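Local coordinates for putative Oleoyl-[acyl-carrier protein] thioesterase (Lactobacillus plantarum, PDB 2OWN) that probably hydrolyses the thioester of oleoyl-[acyl-carrier protein] and related acyl-ACPs, releasing free fatty acid through a pair of hotdog-fold domains, at residues B[91-103]-B[110-122]. Sequence-based numbering, arbitrary orientation. Where two conformers were deposited one is given.
Sequences YNPYFAYREFWIR and LAYITSIWVMMSQ
A96 and W117, F100 and I113, and I102 and A111 are hydrogen-bonded pairs of the antiparallel hairpin formed by strands 95-103 and 111-121, whose segment axes approach to 4.6 Å with their directions 146° apart. The bond from I113 N to F100 O is nearly straight (2.9 Å). At the turn end L110 N and A111 N both donate to I102 O, a classic beta bulge. Near the other end N92 OD1 takes the amide of F95 in an Asx motif.

On the face carrying F95, Y97, E99 and W101, Y112 OH donates to E99 OE2 (2.6 Å), reaching that oxygen on its anti side, with carboxylate and ring planes 73° apart. The Y112 ring gets there because CG stands anti to its backbone N (chi1 169°). W101 lies obliquely against it, Y112 CD1 resting over one face of the indole, 3.3 Å from NE1. E99 OE1 is bound by S89 OG, so both carboxylate oxygens have partners. A phenylalanine in place of Y112 would probably keep the indole contact but leave E99 OE2 without its hydroxyl donor. Farther along, F95 CD1 packs on V118 CG1 at 3.4 Å.

The opposite face bears F100, whose CD1 meets I113 CG2 at 3.7 Å and which also touches A38 and S42 of helix 31-48. S115 OG donates to R98 O (2.7 Å) and accepts from W117 NE1 (3.2 Å), joining the strands through a side chain. R98 makes a cation-pi contact with Y138.

The chemistry is thus two-sided: one face of this hotdog sheet carries a buried carboxylate, hydrogen-bonded at both oxygens, by Y112 OH and S89 OG, which would probably favour its ionised form, while the other sets F100, I102 and the arginine R98 against helix 31-48.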
loop_
_atom_site.group_PDB
_atom_site.type_symbol
_atom_site.label_atom_id
_atom_site.label_comp_id
_atom_site.label_asym_id
_atom_site.label_seq_id
_atom_site.Cartn_x
_atom_site.Cartn_y
_atom_site.Cartn_z
ATOM N N TYR B 91 25.313 0.804 18.913
ATOM C CA TYR B 91 25.015 2.242 19.076
ATOM C C TYR B 91 26.161 3.028 19.750
ATOM O O TYR B 91 27.000 2.432 20.435
ATOM C CB TYR B 91 23.720 2.443 19.894
ATOM C CG TYR B 91 23.844 2.136 21.387
ATOM C CD1 TYR B 91 23.935 0.805 21.856
ATOM C CD2 TYR B 91 23.867 3.184 22.345
ATOM C CE1 TYR B 91 24.057 0.520 23.261
ATOM C CE2 TYR B 91 23.983 2.911 23.749
ATOM C CZ TYR B 91 24.078 1.579 24.194
ATOM O OH TYR B 91 24.184 1.311 25.536
ATOM N N ASN B 92 26.175 4.343 19.521
ATOM C CA ASN B 92 27.120 5.303 20.138
ATOM C C ASN B 92 26.217 6.353 20.888
ATOM O O ASN B 92 24.985 6.175 20.883
ATOM C CB ASN B 92 28.172 5.803 19.095
ATOM C CG ASN B 92 27.634 6.785 18.042
ATOM O OD1 ASN B 92 26.463 7.147 17.990
ATOM N ND2 ASN B 92 28.542 7.224 17.177
ATOM N N PRO B 93 26.788 7.390 21.567
ATOM C CA PRO B 93 25.971 8.409 22.295
ATOM C C PRO B 93 24.749 9.064 21.590
ATOM O O PRO B 93 23.765 9.365 22.278
ATOM C CB PRO B 93 27.011 9.484 22.639
ATOM C CG PRO B 93 28.244 8.704 22.859
ATOM C CD PRO B 93 28.226 7.667 21.767
ATOM N N TYR B 94 24.815 9.223 20.259
ATOM C CA TYR B 94 23.747 9.833 19.426
ATOM C C TYR B 94 23.104 8.933 18.336
ATOM O O TYR B 94 21.880 9.008 18.152
ATOM C CB TYR B 94 24.285 11.124 18.788
ATOM C CG TYR B 94 24.606 12.198 19.803
ATOM C CD1 TYR B 94 25.888 12.284 20.396
ATOM C CD2 TYR B 94 23.620 13.135 20.204
ATOM C CE1 TYR B 94 26.192 13.299 21.368
ATOM C CE2 TYR B 94 23.908 14.154 21.174
ATOM C CZ TYR B 94 25.194 14.228 21.748
ATOM O OH TYR B 94 25.474 15.202 22.682
ATOM N N PHE B 95 23.912 8.098 17.660
ATOM C CA PHE B 95 23.469 7.207 16.551
ATOM C C PHE B 95 23.357 5.715 16.921
ATOM O O PHE B 95 24.197 5.202 17.666
ATOM C CB PHE B 95 24.424 7.350 15.351
ATOM C CG PHE B 95 24.629 8.772 14.913
ATOM C CD1 PHE B 95 23.700 9.400 14.061
ATOM C CD2 PHE B 95 25.747 9.506 15.369
ATOM C CE1 PHE B 95 23.877 10.761 13.651
ATOM C CE2 PHE B 95 25.951 10.868 14.971
ATOM C CZ PHE B 95 25.008 11.497 14.104
ATOM N N ALA B 96 22.314 5.052 16.393
ATOM C CA ALA B 96 22.018 3.618 16.586
ATOM C C ALA B 96 22.121 2.907 15.230
ATOM O O ALA B 96 21.519 3.372 14.266
ATOM C CB ALA B 96 20.631 3.439 17.166
ATOM N N TYR B 97 22.862 1.791 15.176
ATOM C CA TYR B 97 23.084 0.978 13.959
ATOM C C TYR B 97 22.157 -0.254 13.972
ATOM O O TYR B 97 22.318 -1.115 14.839
ATOM C CB TYR B 97 24.567 0.584 13.863
ATOM C CG TYR B 97 24.942 -0.266 12.663
ATOM C CD1 TYR B 97 24.853 0.261 11.350
ATOM C CD2 TYR B 97 25.443 -1.585 12.823
ATOM C CE1 TYR B 97 25.218 -0.525 10.208
ATOM C CE2 TYR B 97 25.818 -2.381 11.690
ATOM C CZ TYR B 97 25.699 -1.841 10.388
ATOM O OH TYR B 97 26.058 -2.603 9.306
ATOM N N ARG B 98 21.217 -0.324 13.012
ATOM C CA ARG B 98 20.236 -1.420 12.885
ATOM C C ARG B 98 20.335 -2.130 11.526
ATOM O O ARG B 98 20.291 -1.471 10.475
ATOM C CB ARG B 98 18.836 -0.865 13.127
ATOM C CG ARG B 98 17.670 -1.875 13.034
ATOM C CD ARG B 98 16.377 -1.303 13.619
ATOM N NE ARG B 98 16.440 -1.347 15.084
ATOM C CZ ARG B 98 15.972 -2.318 15.883
ATOM N NH1 ARG B 98 15.323 -3.401 15.421
ATOM N NH2 ARG B 98 16.143 -2.191 17.203
ATOM N N GLU B 99 20.439 -3.467 11.574
ATOM C CA GLU B 99 20.540 -4.349 10.404
ATOM C C GLU B 99 19.263 -5.179 10.196
ATOM O O GLU B 99 18.592 -5.539 11.177
ATOM C CB GLU B 99 21.728 -5.286 10.549
ATOM C CG GLU B 99 23.072 -4.598 10.429
ATOM C CD GLU B 99 24.193 -5.565 10.651
ATOM O OE1 GLU B 99 24.584 -5.798 11.813
ATOM O OE2 GLU B 99 24.756 -6.046 9.658
ATOM N N PHE B 100 18.960 -5.476 8.922
ATOM C CA PHE B 100 17.790 -6.293 8.513
ATOM C C PHE B 100 18.200 -7.256 7.389
ATOM O O PHE B 100 18.983 -6.861 6.517
ATOM C CB PHE B 100 16.617 -5.478 7.943
ATOM C CG PHE B 100 16.226 -4.254 8.730
ATOM C CD1 PHE B 100 17.007 -3.081 8.647
ATOM C CD2 PHE B 100 15.008 -4.202 9.442
ATOM C CE1 PHE B 100 16.643 -1.902 9.342
ATOM C CE2 PHE B 100 14.626 -3.010 10.141
ATOM C CZ PHE B 100 15.447 -1.860 10.086
ATOM N N TRP B 101 17.646 -8.473 7.393
ATOM C CA TRP B 101 17.882 -9.496 6.356
ATOM C C TRP B 101 16.544 -10.049 5.887
ATOM O O TRP B 101 15.772 -10.523 6.723
ATOM C CB TRP B 101 18.706 -10.665 6.873
ATOM C CG TRP B 101 20.051 -10.318 7.310
ATOM C CD1 TRP B 101 21.204 -10.454 6.597
ATOM C CD2 TRP B 101 20.415 -9.781 8.578
ATOM N NE1 TRP B 101 22.274 -10.028 7.342
ATOM C CE2 TRP B 101 21.826 -9.604 8.565
ATOM C CE3 TRP B 101 19.687 -9.416 9.735
ATOM C CZ2 TRP B 101 22.538 -9.074 9.671
ATOM C CZ3 TRP B 101 20.396 -8.888 10.858
ATOM C CH2 TRP B 101 21.811 -8.722 10.805
ATOM N N ILE B 102 16.262 -9.940 4.587
ATOM C CA ILE B 102 15.045 -10.485 3.963
ATOM C C ILE B 102 15.586 -11.728 3.244
ATOM O O ILE B 102 16.471 -11.580 2.374
ATOM C CB ILE B 102 14.367 -9.512 2.979
ATOM C CG1 ILE B 102 14.107 -8.129 3.608
ATOM C CG2 ILE B 102 13.069 -10.103 2.458
ATOM C CD1 ILE B 102 13.240 -8.121 4.809
ATOM N N ARG B 103 15.079 -12.914 3.634
ATOM C CA ARG B 103 15.485 -14.219 3.083
ATOM C C ARG B 103 14.294 -14.997 2.526
ATOM O O ARG B 103 13.149 -14.779 2.960
ATOM C CB ARG B 103 16.163 -15.064 4.170
ATOM C CG ARG B 103 17.425 -14.453 4.788
ATOM C CD ARG B 103 18.058 -15.426 5.784
ATOM N NE ARG B 103 19.342 -14.956 6.334
ATOM C CZ ARG B 103 19.560 -14.305 7.494
ATOM N NH1 ARG B 103 18.577 -13.995 8.363
ATOM N NH2 ARG B 103 20.822 -13.963 7.809
ATOM N N LEU B 110 17.716 -12.477 -0.056
ATOM C CA LEU B 110 17.018 -11.692 -1.078
ATOM C C LEU B 110 17.463 -10.228 -0.981
ATOM O O LEU B 110 17.752 -9.596 -2.011
ATOM C CB LEU B 110 15.493 -11.818 -0.915
ATOM C CG LEU B 110 14.885 -13.214 -1.061
ATOM C CD1 LEU B 110 13.372 -13.119 -0.926
ATOM C CD2 LEU B 110 15.237 -13.875 -2.387
ATOM N N ALA B 111 17.464 -9.684 0.247
ATOM C CA ALA B 111 17.907 -8.307 0.527
ATOM C C ALA B 111 18.578 -8.170 1.904
ATOM O O ALA B 111 18.286 -8.944 2.821
ATOM C CB ALA B 111 16.754 -7.317 0.385
ATOM N N TYR B 112 19.504 -7.209 1.995
ATOM C CA TYR B 112 20.269 -6.869 3.214
ATOM C C TYR B 112 20.222 -5.348 3.367
ATOM O O TYR B 112 20.676 -4.632 2.461
ATOM C CB TYR B 112 21.695 -7.412 3.126
ATOM C CG TYR B 112 22.645 -6.914 4.198
ATOM C CD1 TYR B 112 22.428 -7.227 5.558
ATOM C CD2 TYR B 112 23.798 -6.157 3.859
ATOM C CE1 TYR B 112 23.326 -6.771 6.572
ATOM C CE2 TYR B 112 24.710 -5.700 4.868
ATOM C CZ TYR B 112 24.460 -6.017 6.213
ATOM O OH TYR B 112 25.319 -5.583 7.184
ATOM N N ILE B 113 19.663 -4.888 4.493
ATOM C CA ILE B 113 19.494 -3.476 4.811
ATOM C C ILE B 113 20.289 -3.097 6.056
ATOM O O ILE B 113 20.253 -3.829 7.052
ATOM C CB ILE B 113 17.999 -3.107 5.053
ATOM C CG1 ILE B 113 17.109 -3.535 3.867
ATOM C CG2 ILE B 113 17.835 -1.600 5.344
ATOM C CD1 ILE B 113 15.618 -3.224 4.046
ATOM N N THR B 114 21.054 -2.005 5.947
ATOM C CA THR B 114 21.798 -1.392 7.061
ATOM C C THR B 114 21.158 -0.006 7.225
ATOM O O THR B 114 20.643 0.560 6.245
ATOM C CB THR B 114 23.330 -1.313 6.845
ATOM O OG1 THR B 114 23.651 -0.482 5.726
ATOM C CG2 THR B 114 23.913 -2.701 6.639
ATOM N N SER B 115 21.173 0.523 8.449
ATOM C CA SER B 115 20.571 1.833 8.749
ATOM C C SER B 115 21.108 2.534 9.992
ATOM O O SER B 115 21.676 1.884 10.863
ATOM C CB SER B 115 19.062 1.649 8.926
ATOM O OG SER B 115 18.811 0.728 9.967
ATOM N N ILE B 116 20.874 3.853 10.041
ATOM C CA ILE B 116 21.256 4.744 11.145
ATOM C C ILE B 116 19.972 5.426 11.661
ATOM O O ILE B 116 19.163 5.904 10.854
ATOM C CB ILE B 116 22.324 5.792 10.726
ATOM C CG1 ILE B 116 23.604 5.123 10.198
ATOM C CG2 ILE B 116 22.695 6.717 11.905
ATOM C CD1 ILE B 116 24.367 4.262 11.202
ATOM N N TRP B 117 19.811 5.449 12.992
ATOM C CA TRP B 117 18.664 6.048 13.694
ATOM C C TRP B 117 19.137 7.007 14.800
ATOM O O TRP B 117 20.159 6.741 15.439
ATOM C CB TRP B 117 17.816 4.952 14.331
ATOM C CG TRP B 117 17.201 3.956 13.392
ATOM C CD1 TRP B 117 17.822 2.892 12.797
ATOM C CD2 TRP B 117 15.823 3.884 13.003
ATOM N NE1 TRP B 117 16.927 2.189 12.026
ATOM C CE2 TRP B 117 15.692 2.761 12.136
ATOM C CE3 TRP B 117 14.681 4.667 13.287
ATOM C CZ2 TRP B 117 14.457 2.393 11.538
ATOM C CZ3 TRP B 117 13.431 4.301 12.697
ATOM C CH2 TRP B 117 13.341 3.166 11.827
ATOM N N VAL B 118 18.370 8.080 15.029
ATOM C CA VAL B 118 18.638 9.113 16.064
ATOM C C VAL B 118 17.377 9.393 16.909
ATOM O O VAL B 118 16.254 9.250 16.396
ATOM C CB VAL B 118 19.162 10.434 15.438
ATOM C CG1 VAL B 118 20.499 10.200 14.757
ATOM C CG2 VAL B 118 18.156 11.042 14.451
HETATM N N MSE B 119 17.565 9.781 18.182
HETATM C CA MSE B 119 16.438 10.103 19.079
HETATM C C MSE B 119 16.119 11.597 18.998
HETATM O O MSE B 119 16.962 12.426 19.367
HETATM C CB MSE B 119 16.677 9.700 20.530
HETATM C CG MSE B 119 17.032 8.240 20.715
HETATM SE SE MSE B 119 16.486 7.579 22.462
HETATM C CE MSE B 119 14.593 7.424 22.052
HETATM N N MSE B 120 14.922 11.914 18.482
HETATM C CA MSE B 120 14.398 13.282 18.337
HETATM C C MSE B 120 13.412 13.548 19.470
HETATM O O MSE B 120 12.529 12.714 19.713
HETATM C CB MSE B 120 13.692 13.479 16.987
HETATM C CG MSE B 120 14.608 13.451 15.767
HETATM SE SE MSE B 120 15.805 14.993 15.635
HETATM C CE MSE B 120 14.474 16.400 15.398
ATOM N N SER B 121 13.552 14.703 20.136
ATOM C CA SER B 121 12.666 15.105 21.247
ATOM C C SER B 121 11.260 15.460 20.724
ATOM O O SER B 121 11.126 15.964 19.602
ATOM C CB SER B 121 13.260 16.284 22.027
ATOM O OG SER B 121 12.458 16.664 23.134
ATOM N N GLN B 122 10.234 15.184 21.533
ATOM C CA GLN B 122 8.824 15.464 21.166
ATOM C C GLN B 122 8.493 16.965 21.208
ATOM O O GLN B 122 7.861 17.474 20.270
ATOM C CB GLN B 122 7.843 14.677 22.055
ATOM C CG GLN B 122 7.981 13.133 21.972
ATOM C CD GLN B 122 7.703 12.512 20.590
ATOM O OE1 GLN B 122 8.245 11.454 20.272
ATOM N NE2 GLN B 122 6.887 13.172 19.766
#